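Local atomic coordinates of citrate synthase (Metallosphaera sedula, PDB entry 6ABX), a protein that probably catalyses the condensation of oxaloacetate with acetyl-CoA and water into citrate and CoA, a step of the tricarboxylic acid cycle. Residues L49-K54 and D62-R67; Y32-L37 and A263-E268; S184-L189 and K348-K353; T125-I130 and P321-T326. All coordinates share one frame; numbering follows the deposited sequence.

Interaction 1 of 4, residues L49-K54 and D62-R67; sequences LLWYGK and DDFKSR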
# COMPACT_ATOMS: atom_id res chain seq x y z
N LEU A 49 -16.70 -18.67 -4.30
CA LEU A 49 -17.60 -17.85 -5.14
C LEU A 49 -16.91 -16.56 -5.57
O LEU A 49 -16.92 -16.18 -6.78
CB LEU A 49 -18.87 -17.56 -4.38
CG LEU A 49 -19.86 -16.62 -5.05
CD1 LEU A 49 -20.39 -17.22 -6.35
CD2 LEU A 49 -20.97 -16.32 -4.10
N LEU A 50 -16.28 -15.88 -4.59
CA LEU A 50 -15.70 -14.58 -4.92
C LEU A 50 -14.54 -14.74 -5.90
O LEU A 50 -14.42 -13.95 -6.88
CB LEU A 50 -15.28 -13.88 -3.61
CG LEU A 50 -16.43 -13.29 -2.83
CD1 LEU A 50 -16.02 -12.85 -1.43
CD2 LEU A 50 -17.08 -12.12 -3.57
N TRP A 51 -13.67 -15.72 -5.69
CA TRP A 51 -12.47 -15.89 -6.53
C TRP A 51 -12.80 -16.48 -7.90
O TRP A 51 -12.25 -16.02 -8.88
CB TRP A 51 -11.40 -16.74 -5.86
CG TRP A 51 -10.59 -15.98 -4.84
CD1 TRP A 51 -10.13 -14.71 -4.92
CD2 TRP A 51 -10.09 -16.50 -3.60
NE1 TRP A 51 -9.41 -14.37 -3.80
CE2 TRP A 51 -9.35 -15.45 -2.97
CE3 TRP A 51 -10.16 -17.75 -2.96
CZ2 TRP A 51 -8.72 -15.61 -1.75
CZ3 TRP A 51 -9.54 -17.90 -1.75
CH2 TRP A 51 -8.83 -16.84 -1.15
N TYR A 52 -13.72 -17.45 -7.95
CA TYR A 52 -13.92 -18.23 -9.22
C TYR A 52 -15.22 -17.90 -9.94
O TYR A 52 -15.39 -18.36 -11.07
CB TYR A 52 -13.84 -19.73 -8.90
CG TYR A 52 -12.51 -20.18 -8.36
CD1 TYR A 52 -11.35 -20.03 -9.10
CD2 TYR A 52 -12.39 -20.73 -7.08
CE1 TYR A 52 -10.12 -20.44 -8.61
CE2 TYR A 52 -11.16 -21.16 -6.60
CZ TYR A 52 -10.02 -20.99 -7.36
OH TYR A 52 -8.79 -21.38 -6.89
N GLY A 53 -16.13 -17.17 -9.31
CA GLY A 53 -17.27 -16.58 -9.96
C GLY A 53 -18.53 -17.43 -9.97
O GLY A 53 -19.52 -17.00 -10.50
N LYS A 54 -18.48 -18.60 -9.34
CA LYS A 54 -19.63 -19.49 -9.32
C LYS A 54 -19.64 -20.29 -8.03
O LYS A 54 -18.59 -20.47 -7.40
CB LYS A 54 -19.57 -20.42 -10.54
CG LYS A 54 -18.46 -21.45 -10.52
CD LYS A 54 -18.27 -22.18 -11.86
CE LYS A 54 -17.22 -23.29 -11.85
NZ LYS A 54 -16.20 -23.17 -10.77
N ASP A 62 -14.85 -29.55 -1.66
CA ASP A 62 -14.00 -30.47 -0.89
C ASP A 62 -12.52 -30.27 -1.22
O ASP A 62 -11.68 -30.18 -0.34
CB ASP A 62 -14.37 -31.93 -1.16
CG ASP A 62 -13.67 -32.85 -0.18
OD1 ASP A 62 -13.89 -32.67 1.06
OD2 ASP A 62 -12.85 -33.68 -0.63
N ASP A 63 -12.18 -30.21 -2.51
CA ASP A 63 -10.81 -29.97 -2.93
C ASP A 63 -10.29 -28.62 -2.41
O ASP A 63 -9.17 -28.49 -2.00
CB ASP A 63 -10.65 -30.02 -4.46
CG ASP A 63 -10.81 -31.43 -5.00
OD1 ASP A 63 -10.95 -32.35 -4.17
OD2 ASP A 63 -10.80 -31.56 -6.23
N PHE A 64 -11.13 -27.58 -2.51
CA PHE A 64 -10.77 -26.20 -2.20
C PHE A 64 -10.57 -26.05 -0.69
O PHE A 64 -9.58 -25.37 -0.28
CB PHE A 64 -11.86 -25.25 -2.67
CG PHE A 64 -11.63 -23.80 -2.40
CD1 PHE A 64 -10.61 -23.08 -3.04
CD2 PHE A 64 -12.43 -23.14 -1.49
CE1 PHE A 64 -10.45 -21.72 -2.81
CE2 PHE A 64 -12.24 -21.80 -1.24
CZ PHE A 64 -11.26 -21.09 -1.91
N LYS A 65 -11.46 -26.68 0.08
CA LYS A 65 -11.34 -26.67 1.59
C LYS A 65 -10.00 -27.29 1.99
O LYS A 65 -9.29 -26.76 2.81
CB LYS A 65 -12.47 -27.46 2.26
CG LYS A 65 -13.79 -26.72 2.32
CD LYS A 65 -14.93 -27.68 2.63
CE LYS A 65 -14.90 -28.30 4.00
NZ LYS A 65 -15.99 -29.30 4.11
N SER A 66 -9.61 -28.36 1.31
CA SER A 66 -8.32 -29.03 1.55
C SER A 66 -7.14 -28.14 1.19
O SER A 66 -6.19 -28.07 1.92
CB SER A 66 -8.22 -30.35 0.82
OG SER A 66 -9.13 -31.25 1.40
N ARG A 67 -7.23 -27.45 0.06
CA ARG A 67 -6.21 -26.61 -0.38
C ARG A 67 -5.94 -25.49 0.61
O ARG A 67 -4.78 -25.22 0.91
CB ARG A 67 -6.52 -26.04 -1.75
CG ARG A 67 -5.37 -25.22 -2.29
CD ARG A 67 -5.62 -24.72 -3.68
NE ARG A 67 -4.42 -24.02 -4.15
CZ ARG A 67 -4.36 -23.36 -5.30
NH1 ARG A 67 -5.44 -23.29 -6.07
NH2 ARG A 67 -3.22 -22.79 -5.64
O HOH W 1 -6.62 -21.29 -8.60
O HOH W 2 -8.09 -23.99 -5.92

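Interaction 2 of 4, residues Y32-L37 and A263-E268; sequences YSIFDL and AKILKE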
# COMPACT_ATOMS: atom_id res chain seq x y z
N TYR A 32 -25.49 -13.09 -5.54
CA TYR A 32 -26.18 -13.76 -4.39
C TYR A 32 -26.33 -12.78 -3.22
O TYR A 32 -25.40 -12.11 -2.83
CB TYR A 32 -25.40 -14.99 -3.95
CG TYR A 32 -25.36 -16.07 -5.01
CD1 TYR A 32 -26.44 -16.91 -5.17
CD2 TYR A 32 -24.32 -16.17 -5.91
CE1 TYR A 32 -26.42 -17.89 -6.15
CE2 TYR A 32 -24.30 -17.12 -6.92
CZ TYR A 32 -25.37 -18.00 -7.03
OH TYR A 32 -25.37 -18.97 -8.01
N SER A 33 -27.54 -12.75 -2.66
CA SER A 33 -27.84 -11.87 -1.52
C SER A 33 -26.98 -12.26 -0.32
O SER A 33 -26.88 -13.43 0.04
CB SER A 33 -29.29 -12.00 -1.17
OG SER A 33 -29.55 -11.39 0.06
N ILE A 34 -26.43 -11.25 0.38
CA ILE A 34 -25.65 -11.53 1.58
C ILE A 34 -26.51 -12.24 2.63
O ILE A 34 -26.00 -13.04 3.39
CB ILE A 34 -25.01 -10.25 2.13
CG1 ILE A 34 -23.89 -10.56 3.14
CG2 ILE A 34 -26.08 -9.34 2.70
CD1 ILE A 34 -22.70 -11.32 2.56
N PHE A 35 -27.82 -11.95 2.67
CA PHE A 35 -28.73 -12.62 3.58
C PHE A 35 -28.74 -14.15 3.35
O PHE A 35 -28.67 -14.94 4.32
CB PHE A 35 -30.12 -12.00 3.55
CG PHE A 35 -30.19 -10.56 4.01
CD1 PHE A 35 -30.27 -10.24 5.35
CD2 PHE A 35 -30.12 -9.52 3.10
CE1 PHE A 35 -30.30 -8.92 5.77
CE2 PHE A 35 -30.18 -8.19 3.52
CZ PHE A 35 -30.28 -7.89 4.86
N ASP A 36 -28.86 -14.59 2.08
CA ASP A 36 -28.85 -15.98 1.74
C ASP A 36 -27.49 -16.62 2.01
O ASP A 36 -27.42 -17.72 2.54
CB ASP A 36 -29.22 -16.17 0.25
CG ASP A 36 -30.67 -15.85 -0.08
OD1 ASP A 36 -31.46 -15.80 0.85
OD2 ASP A 36 -30.96 -15.60 -1.29
N LEU A 37 -26.39 -15.93 1.72
CA LEU A 37 -25.09 -16.53 2.00
C LEU A 37 -24.92 -16.69 3.51
O LEU A 37 -24.42 -17.68 3.99
CB LEU A 37 -23.97 -15.67 1.39
CG LEU A 37 -24.05 -15.54 -0.12
CD1 LEU A 37 -22.99 -14.61 -0.65
CD2 LEU A 37 -23.93 -16.90 -0.75
N ALA A 263 -24.95 -5.33 9.57
CA ALA A 263 -25.31 -5.10 10.97
C ALA A 263 -26.57 -5.90 11.37
O ALA A 263 -26.67 -6.43 12.48
CB ALA A 263 -25.54 -3.61 11.26
N LYS A 264 -27.56 -5.91 10.49
CA LYS A 264 -28.80 -6.65 10.73
C LYS A 264 -28.48 -8.12 10.94
O LYS A 264 -29.02 -8.79 11.84
CB LYS A 264 -29.72 -6.47 9.54
CG LYS A 264 -31.07 -7.14 9.66
CD LYS A 264 -32.08 -6.49 8.70
CE LYS A 264 -32.81 -5.31 9.33
NZ LYS A 264 -34.27 -5.38 9.09
N ILE A 265 -27.59 -8.65 10.09
CA ILE A 265 -27.28 -10.07 10.14
C ILE A 265 -26.50 -10.38 11.42
O ILE A 265 -26.80 -11.34 12.14
CB ILE A 265 -26.54 -10.54 8.87
CG1 ILE A 265 -27.44 -10.40 7.64
CG2 ILE A 265 -26.02 -11.93 9.06
CD1 ILE A 265 -26.72 -10.51 6.34
N LEU A 266 -25.49 -9.55 11.74
CA LEU A 266 -24.73 -9.79 12.95
C LEU A 266 -25.62 -9.75 14.19
O LEU A 266 -25.45 -10.52 15.11
CB LEU A 266 -23.63 -8.74 13.15
CG LEU A 266 -22.42 -8.83 12.24
CD1 LEU A 266 -21.61 -7.56 12.32
CD2 LEU A 266 -21.55 -10.03 12.58
N LYS A 267 -26.57 -8.81 14.23
CA LYS A 267 -27.45 -8.71 15.38
C LYS A 267 -28.28 -10.01 15.57
O LYS A 267 -28.50 -10.47 16.70
CB LYS A 267 -28.38 -7.51 15.19
CG LYS A 267 -29.23 -7.22 16.43
CD LYS A 267 -30.18 -6.09 16.28
CE LYS A 267 -31.04 -5.98 17.53
NZ LYS A 267 -31.86 -4.77 17.47
N GLU A 268 -28.72 -10.59 14.46
CA GLU A 268 -29.49 -11.84 14.50
C GLU A 268 -28.60 -12.99 14.99
O GLU A 268 -29.04 -13.82 15.80
CB GLU A 268 -29.96 -12.22 13.10
CG GLU A 268 -31.03 -11.31 12.57
CD GLU A 268 -31.36 -11.47 11.09
OE1 GLU A 268 -32.37 -10.91 10.67
OE2 GLU A 268 -30.58 -12.08 10.36

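Interaction 3 of 4, residues S184-L189 and K348-K353; sequences STMACL and KLIRPK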
# COMPACT_ATOMS: atom_id res chain seq x y z
N SER A 184 -9.28 0.93 1.14
CA SER A 184 -8.31 -0.15 1.13
C SER A 184 -8.31 -0.90 -0.21
O SER A 184 -7.22 -1.23 -0.71
CB SER A 184 -8.45 -1.09 2.31
OG SER A 184 -9.71 -1.77 2.33
N THR A 185 -9.48 -1.18 -0.76
CA THR A 185 -9.53 -1.81 -2.08
C THR A 185 -8.88 -0.89 -3.11
O THR A 185 -8.12 -1.40 -3.95
CB THR A 185 -10.98 -2.18 -2.43
OG1 THR A 185 -11.45 -3.06 -1.41
CG2 THR A 185 -11.10 -2.77 -3.81
N MET A 186 -9.10 0.41 -3.00
CA MET A 186 -8.46 1.36 -3.92
C MET A 186 -6.92 1.28 -3.77
O MET A 186 -6.18 1.31 -4.74
CB MET A 186 -8.98 2.78 -3.72
CG MET A 186 -8.33 3.84 -4.61
SD MET A 186 -8.66 3.46 -6.32
CE MET A 186 -8.02 4.95 -7.08
N ALA A 187 -6.39 1.20 -2.56
CA ALA A 187 -4.93 1.11 -2.36
C ALA A 187 -4.37 -0.12 -3.08
O ALA A 187 -3.36 -0.05 -3.76
CB ALA A 187 -4.60 1.09 -0.90
N CYS A 188 -5.10 -1.24 -2.95
CA CYS A 188 -4.69 -2.49 -3.55
C CYS A 188 -4.63 -2.28 -5.06
O CYS A 188 -3.72 -2.81 -5.70
CB CYS A 188 -5.64 -3.63 -3.28
SG CYS A 188 -5.67 -4.14 -1.54
N LEU A 189 -5.65 -1.61 -5.61
CA LEU A 189 -5.78 -1.46 -7.07
C LEU A 189 -4.72 -0.49 -7.61
O LEU A 189 -4.19 -0.76 -8.66
CB LEU A 189 -7.18 -0.98 -7.43
CG LEU A 189 -8.26 -2.04 -7.33
CD1 LEU A 189 -9.64 -1.38 -7.38
CD2 LEU A 189 -8.15 -3.02 -8.49
N LYS A 348 -5.15 -0.94 -16.43
CA LYS A 348 -4.78 0.42 -16.78
C LYS A 348 -4.12 1.08 -15.57
O LYS A 348 -4.69 1.06 -14.48
CB LYS A 348 -6.01 1.24 -17.19
CG LYS A 348 -5.68 2.62 -17.75
CD LYS A 348 -6.88 3.35 -18.32
CE LYS A 348 -6.53 4.73 -18.82
NZ LYS A 348 -5.70 4.66 -20.03
N LEU A 349 -2.91 1.63 -15.76
CA LEU A 349 -2.21 2.40 -14.73
C LEU A 349 -3.13 3.48 -14.17
O LEU A 349 -3.76 4.24 -14.92
CB LEU A 349 -0.92 3.00 -15.32
CG LEU A 349 -0.09 3.87 -14.37
CD1 LEU A 349 0.67 2.99 -13.40
CD2 LEU A 349 0.92 4.73 -15.12
N ILE A 350 -3.14 3.61 -12.85
CA ILE A 350 -3.89 4.67 -12.21
C ILE A 350 -2.93 5.83 -11.95
O ILE A 350 -1.97 5.68 -11.18
CB ILE A 350 -4.56 4.15 -10.94
CG1 ILE A 350 -5.61 3.11 -11.32
CG2 ILE A 350 -5.13 5.32 -10.17
CD1 ILE A 350 -6.07 2.26 -10.17
N ARG A 351 -3.15 6.95 -12.66
CA ARG A 351 -2.16 8.08 -12.66
C ARG A 351 -2.94 9.37 -12.81
O ARG A 351 -3.19 9.83 -13.93
CB ARG A 351 -1.12 7.90 -13.76
CG ARG A 351 0.17 8.69 -13.55
CD ARG A 351 0.00 10.20 -13.41
NE ARG A 351 1.36 10.77 -13.22
CZ ARG A 351 1.64 11.97 -12.72
NH1 ARG A 351 0.66 12.78 -12.32
NH2 ARG A 351 2.92 12.40 -12.74
N PRO A 352 -3.45 9.92 -11.69
CA PRO A 352 -4.25 11.15 -11.74
C PRO A 352 -3.36 12.40 -11.83
O PRO A 352 -2.18 12.28 -12.15
CB PRO A 352 -5.01 11.03 -10.43
CG PRO A 352 -3.99 10.42 -9.50
CD PRO A 352 -3.33 9.34 -10.33
N LYS A 353 -3.91 13.57 -11.55
CA LYS A 353 -3.13 14.82 -11.56
C LYS A 353 -3.53 15.65 -10.34
O LYS A 353 -4.36 15.19 -9.51
CB LYS A 353 -3.32 15.54 -12.89
CG LYS A 353 -4.69 16.14 -13.06
CD LYS A 353 -4.83 17.13 -14.20
CE LYS A 353 -6.22 17.75 -14.23
NZ LYS A 353 -6.34 18.80 -15.27

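Interaction 4 of 4, residues T125-I130 and P321-T326; sequences TIISLI and PDLFPT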
# COMPACT_ATOMS: atom_id res chain seq x y z
N THR A 125 -3.49 -17.57 11.33
CA THR A 125 -2.41 -18.16 12.11
C THR A 125 -1.60 -17.06 12.81
O THR A 125 -1.26 -17.14 13.97
CB THR A 125 -1.52 -19.03 11.23
OG1 THR A 125 -2.40 -19.89 10.48
CG2 THR A 125 -0.48 -19.80 12.03
N ILE A 126 -1.34 -16.00 12.07
CA ILE A 126 -0.57 -14.83 12.59
C ILE A 126 -1.38 -14.15 13.69
O ILE A 126 -0.86 -13.83 14.79
CB ILE A 126 -0.24 -13.86 11.45
CG1 ILE A 126 0.76 -14.49 10.46
CG2 ILE A 126 0.25 -12.52 11.97
CD1 ILE A 126 0.88 -13.80 9.14
N ILE A 127 -2.67 -13.90 13.43
CA ILE A 127 -3.49 -13.20 14.39
C ILE A 127 -3.54 -14.00 15.71
O ILE A 127 -3.45 -13.43 16.80
CB ILE A 127 -4.91 -12.98 13.85
CG1 ILE A 127 -4.86 -12.00 12.67
CG2 ILE A 127 -5.84 -12.47 14.94
CD1 ILE A 127 -6.18 -11.85 11.96
N SER A 128 -3.76 -15.30 15.57
CA SER A 128 -3.88 -16.21 16.72
C SER A 128 -2.58 -16.21 17.56
O SER A 128 -2.65 -16.14 18.80
CB SER A 128 -4.31 -17.58 16.25
OG SER A 128 -5.59 -17.54 15.64
N LEU A 129 -1.42 -16.25 16.90
CA LEU A 129 -0.13 -16.19 17.60
C LEU A 129 0.07 -14.84 18.29
O LEU A 129 0.51 -14.82 19.44
CB LEU A 129 0.98 -16.50 16.62
CG LEU A 129 2.39 -16.49 17.19
CD1 LEU A 129 2.51 -17.43 18.37
CD2 LEU A 129 3.33 -16.87 16.07
N ILE A 130 -0.40 -13.73 17.69
CA ILE A 130 -0.38 -12.47 18.42
C ILE A 130 -1.18 -12.63 19.71
O ILE A 130 -0.70 -12.24 20.78
CB ILE A 130 -0.90 -11.28 17.58
CG1 ILE A 130 -0.03 -10.99 16.37
CG2 ILE A 130 -1.07 -10.05 18.49
CD1 ILE A 130 -0.63 -10.00 15.38
N PRO A 321 -10.07 -6.65 21.69
CA PRO A 321 -10.55 -5.59 20.83
C PRO A 321 -9.54 -5.00 19.84
O PRO A 321 -9.91 -4.73 18.69
CB PRO A 321 -10.97 -4.50 21.83
CG PRO A 321 -11.45 -5.30 23.00
CD PRO A 321 -10.44 -6.42 23.10
N ASP A 322 -8.27 -4.87 20.22
CA ASP A 322 -7.46 -4.16 19.29
C ASP A 322 -6.97 -5.11 18.17
O ASP A 322 -6.31 -4.64 17.26
CB ASP A 322 -6.32 -3.43 19.96
CG ASP A 322 -5.27 -4.39 20.43
OD1 ASP A 322 -5.62 -5.56 20.57
OD2 ASP A 322 -4.12 -3.93 20.68
N LEU A 323 -7.29 -6.41 18.25
CA LEU A 323 -7.05 -7.30 17.08
C LEU A 323 -8.16 -7.16 16.04
O LEU A 323 -8.03 -7.75 14.91
CB LEU A 323 -6.93 -8.73 17.57
CG LEU A 323 -5.67 -9.00 18.39
CD1 LEU A 323 -5.53 -10.47 18.69
CD2 LEU A 323 -4.43 -8.53 17.64
N PHE A 324 -9.27 -6.46 16.35
CA PHE A 324 -10.42 -6.51 15.42
C PHE A 324 -10.04 -6.05 14.00
O PHE A 324 -10.47 -6.69 13.03
CB PHE A 324 -11.63 -5.69 15.88
CG PHE A 324 -12.70 -5.68 14.80
CD1 PHE A 324 -13.19 -6.88 14.29
CD2 PHE A 324 -13.07 -4.51 14.15
CE1 PHE A 324 -14.10 -6.90 13.23
CE2 PHE A 324 -13.98 -4.53 13.11
CZ PHE A 324 -14.49 -5.72 12.64
N PRO A 325 -9.23 -4.99 13.77
CA PRO A 325 -8.86 -4.60 12.41
C PRO A 325 -8.12 -5.71 11.66
O PRO A 325 -8.28 -5.87 10.41
CB PRO A 325 -7.94 -3.39 12.56
CG PRO A 325 -8.27 -2.85 13.97
CD PRO A 325 -8.83 -3.98 14.79
N THR A 326 -7.37 -6.53 12.40
CA THR A 326 -6.64 -7.64 11.73
C THR A 326 -7.67 -8.68 11.24
O THR A 326 -7.43 -9.36 10.18
CB THR A 326 -5.49 -8.25 12.53
OG1 THR A 326 -5.98 -8.97 13.67
CG2 THR A 326 -4.47 -7.22 12.97

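Interaction 1 of 4, residues L49-K54 and D62-R67
W51, Y52 and F64 bring three aromatic rings together, and the pairs meet differently. The six-membered part of the indole meets the phenyl ring edge to edge: W51 CZ3 lies 3.6 Å from F64 CZ, each atom near the plane of the other ring, with the two side chains crossing at about a right angle. Y52 instead turns an edge toward the face of F64, an offset edge-to-face pair with centroids 6.0 Å apart and planes at 80°. One face of the Y52 ring carries W51 CB from its own helix, 4.3 Å above the ring centre.

Farther out the contact becomes polar and indirect. Y52 OH and R67 NH1, 3.9 Å apart, are joined through water: one molecule lies 2.9 Å from Y52 OH and accepts from R67 NH1 at 2.7 Å, in the guanidinium plane. This water also sits at the edge of the F64 ring, in its plane. A second water, 2.8 Å from Y52 OH and near the plane of the tyrosine ring, is held only weakly by the arginine. R67 spans the distance because its chain is extended from CG to NE, with CG opposite the backbone N (chi1 -175°).

The indole is tied down separately by a hydrogen bond from W51 NE1 to T337 OG1, and Y48 adds another edge-to-face partner for F64. What results is a helix-loop-helix unit of the mainly helical citrate synthase fold, in which the aromatic cluster, with no hydrogen bond between segments 49-54 and 62-67, links helices 43-52 and 58-69.

Interaction 2 of 4, residues Y32-L37 and A263-E268
I265 presses on I34 and F35 where helix 261-270 meets the start of helix 34-40, a helix-helix contact of the mainly helical citrate synthase fold. The cross-segment contacts are apolar. I265 CG1 comes to 3.6 Å from F35 CD1, approaching the ring obliquely, and its CD1 continues to I34 CG2 at 3.9 Å. The phenyl reaches the neighbouring helix because F35 CG stands opposite the carbonyl carbon (chi1 -64°). More loosely, the aliphatic part of K264 passes the ring, with K264 CD 4.2 Å from F35 CE1. With an alanine at F35, the CG1 flank of I265 is likely to lose its cover and the methylenes of K264 their neighbour. D36 and L37 pack on Y364 of the second subunit, so the short helix is placed near the dimer interface. The side chain of I34 lies about 5 Å from that of R262, an oxaloacetate-binding residue.

Polar interactions run alongside the contact instead of across it. K267 forms a salt bridge with E290. The first turn of helix 34-40 is closed by S33 at the N-cap position: S33 OG accepts a weak bond from F35 N at 3.2 Å and also lies near the plane of the F35 ring, at its edge.

Interaction 3 of 4, residues S184-L189 and K348-K353
I350 carries the loop side of this contact, meeting M186 and L189 of helix 183-192. Its CB points toward the helix and serves as the branch point. From there CG2, set opposite the backbone N, extends to the terminal methyl of M186, with I350 CG2 and M186 CE 4.2 Å apart. The other branch leaves through CG1, which stands opposite the carbonyl carbon (chi1 -65°) and carries CD1 onward to the turn at L189. At the tip, I350 CD1 rests against the backbone more than the side chain: it is 3.9 Å from L189 O and 4.4 Å from L189 CB. The isoleucine thus straddles one turn of helix, a branch for each of two residues three positions apart.

No hydrogen bond joins the two segments. The loop is held elsewhere: I350 N is hydrogen-bonded to S193 OG, and Y343 packs on both I350 and L189. L7 of the second subunit also covers I350, so this buried contact lies next to the dimer interface.

The next residue braces the loop from within. R351 NH1 donates to P352 O at 2.9 Å, almost straight at 164° and in the guanidinium plane. The same NH1 forms a salt bridge with E180 of the second subunit, and R351 NH2 binds a citrate anion. M186, in turn, is about 9 Å from a bound citrate. This is consistent with the citrate synthase dimer, in which an arginine from the C-terminal region of one subunit helps complete the ligand site of its partner.

Interaction 4 of 4, residues T125-I130 and P321-T326
The carbonyl oxygen of L323 is gripped twice by T326: T326 OG1 donates to L323 O at 2.7 Å, and T326 N adds a weak bond at 2.9 Å, while both residues pack against I127 or I130. The contact joins the C-terminal half of helix 112-134 to the start of helix 324-343, two helices of the mainly helical citrate synthase fold, where a 3-10 turn passes into the long helix. The hydroxyl uses a lone pair of L323 O in the carbonyl plane, with a C=O...OG1 angle of 134°. T326 reaches back in this way because OG1 sits between its own backbone N and carbonyl carbon (chi1 69°).

Across the contact, I127 lies alongside the threonine, the two side chains running antiparallel past one another. I127 CG1 is 3.4 Å from T326 OG1, and I127 CD1 comes to 3.3 Å from T326 O; a hydroxyl already committed to L323 O is thus walled by methyl and methylene groups. The backbones are close here, with I127 CA and T326 CA 6.9 Å apart. Replacing I127 by an alanine would probably open a gap beside T326, stripping its hydroxyl and carbonyl of the hydrocarbon that covers them.

Neighbouring helices complete the packing: V82 and I94 reach I130, and P91 reaches L323. A salt bridge from D322, in the 3-10 turn, to R134 ties that turn to the end of helix 112-134. One turn along from I127, the apolar seam continues branch against branch, with I130 CG2 3.8 Å from L323 CD2.

How the interactions relate
The four contacts show how one helical fold is closed at several separations in sequence. Interaction 1 is nested inside the chain loop closed by interaction 2, and the two touch: L49 CD2 lies 3.8 Å from Y32 CD2. The segments of interactions 2, 3 and 4 alternate along the chain, although these contacts do not touch; nearest atoms are about 7 Å apart for 2 and 4, and about 9 Å for 3 and 4. Interactions 2 and 3 both meet the second subunit. Oxaloacetate-binding R332 relates three of them, its side chain about 10 Å from those of W51 and M186 and about 11 Å from that of T326.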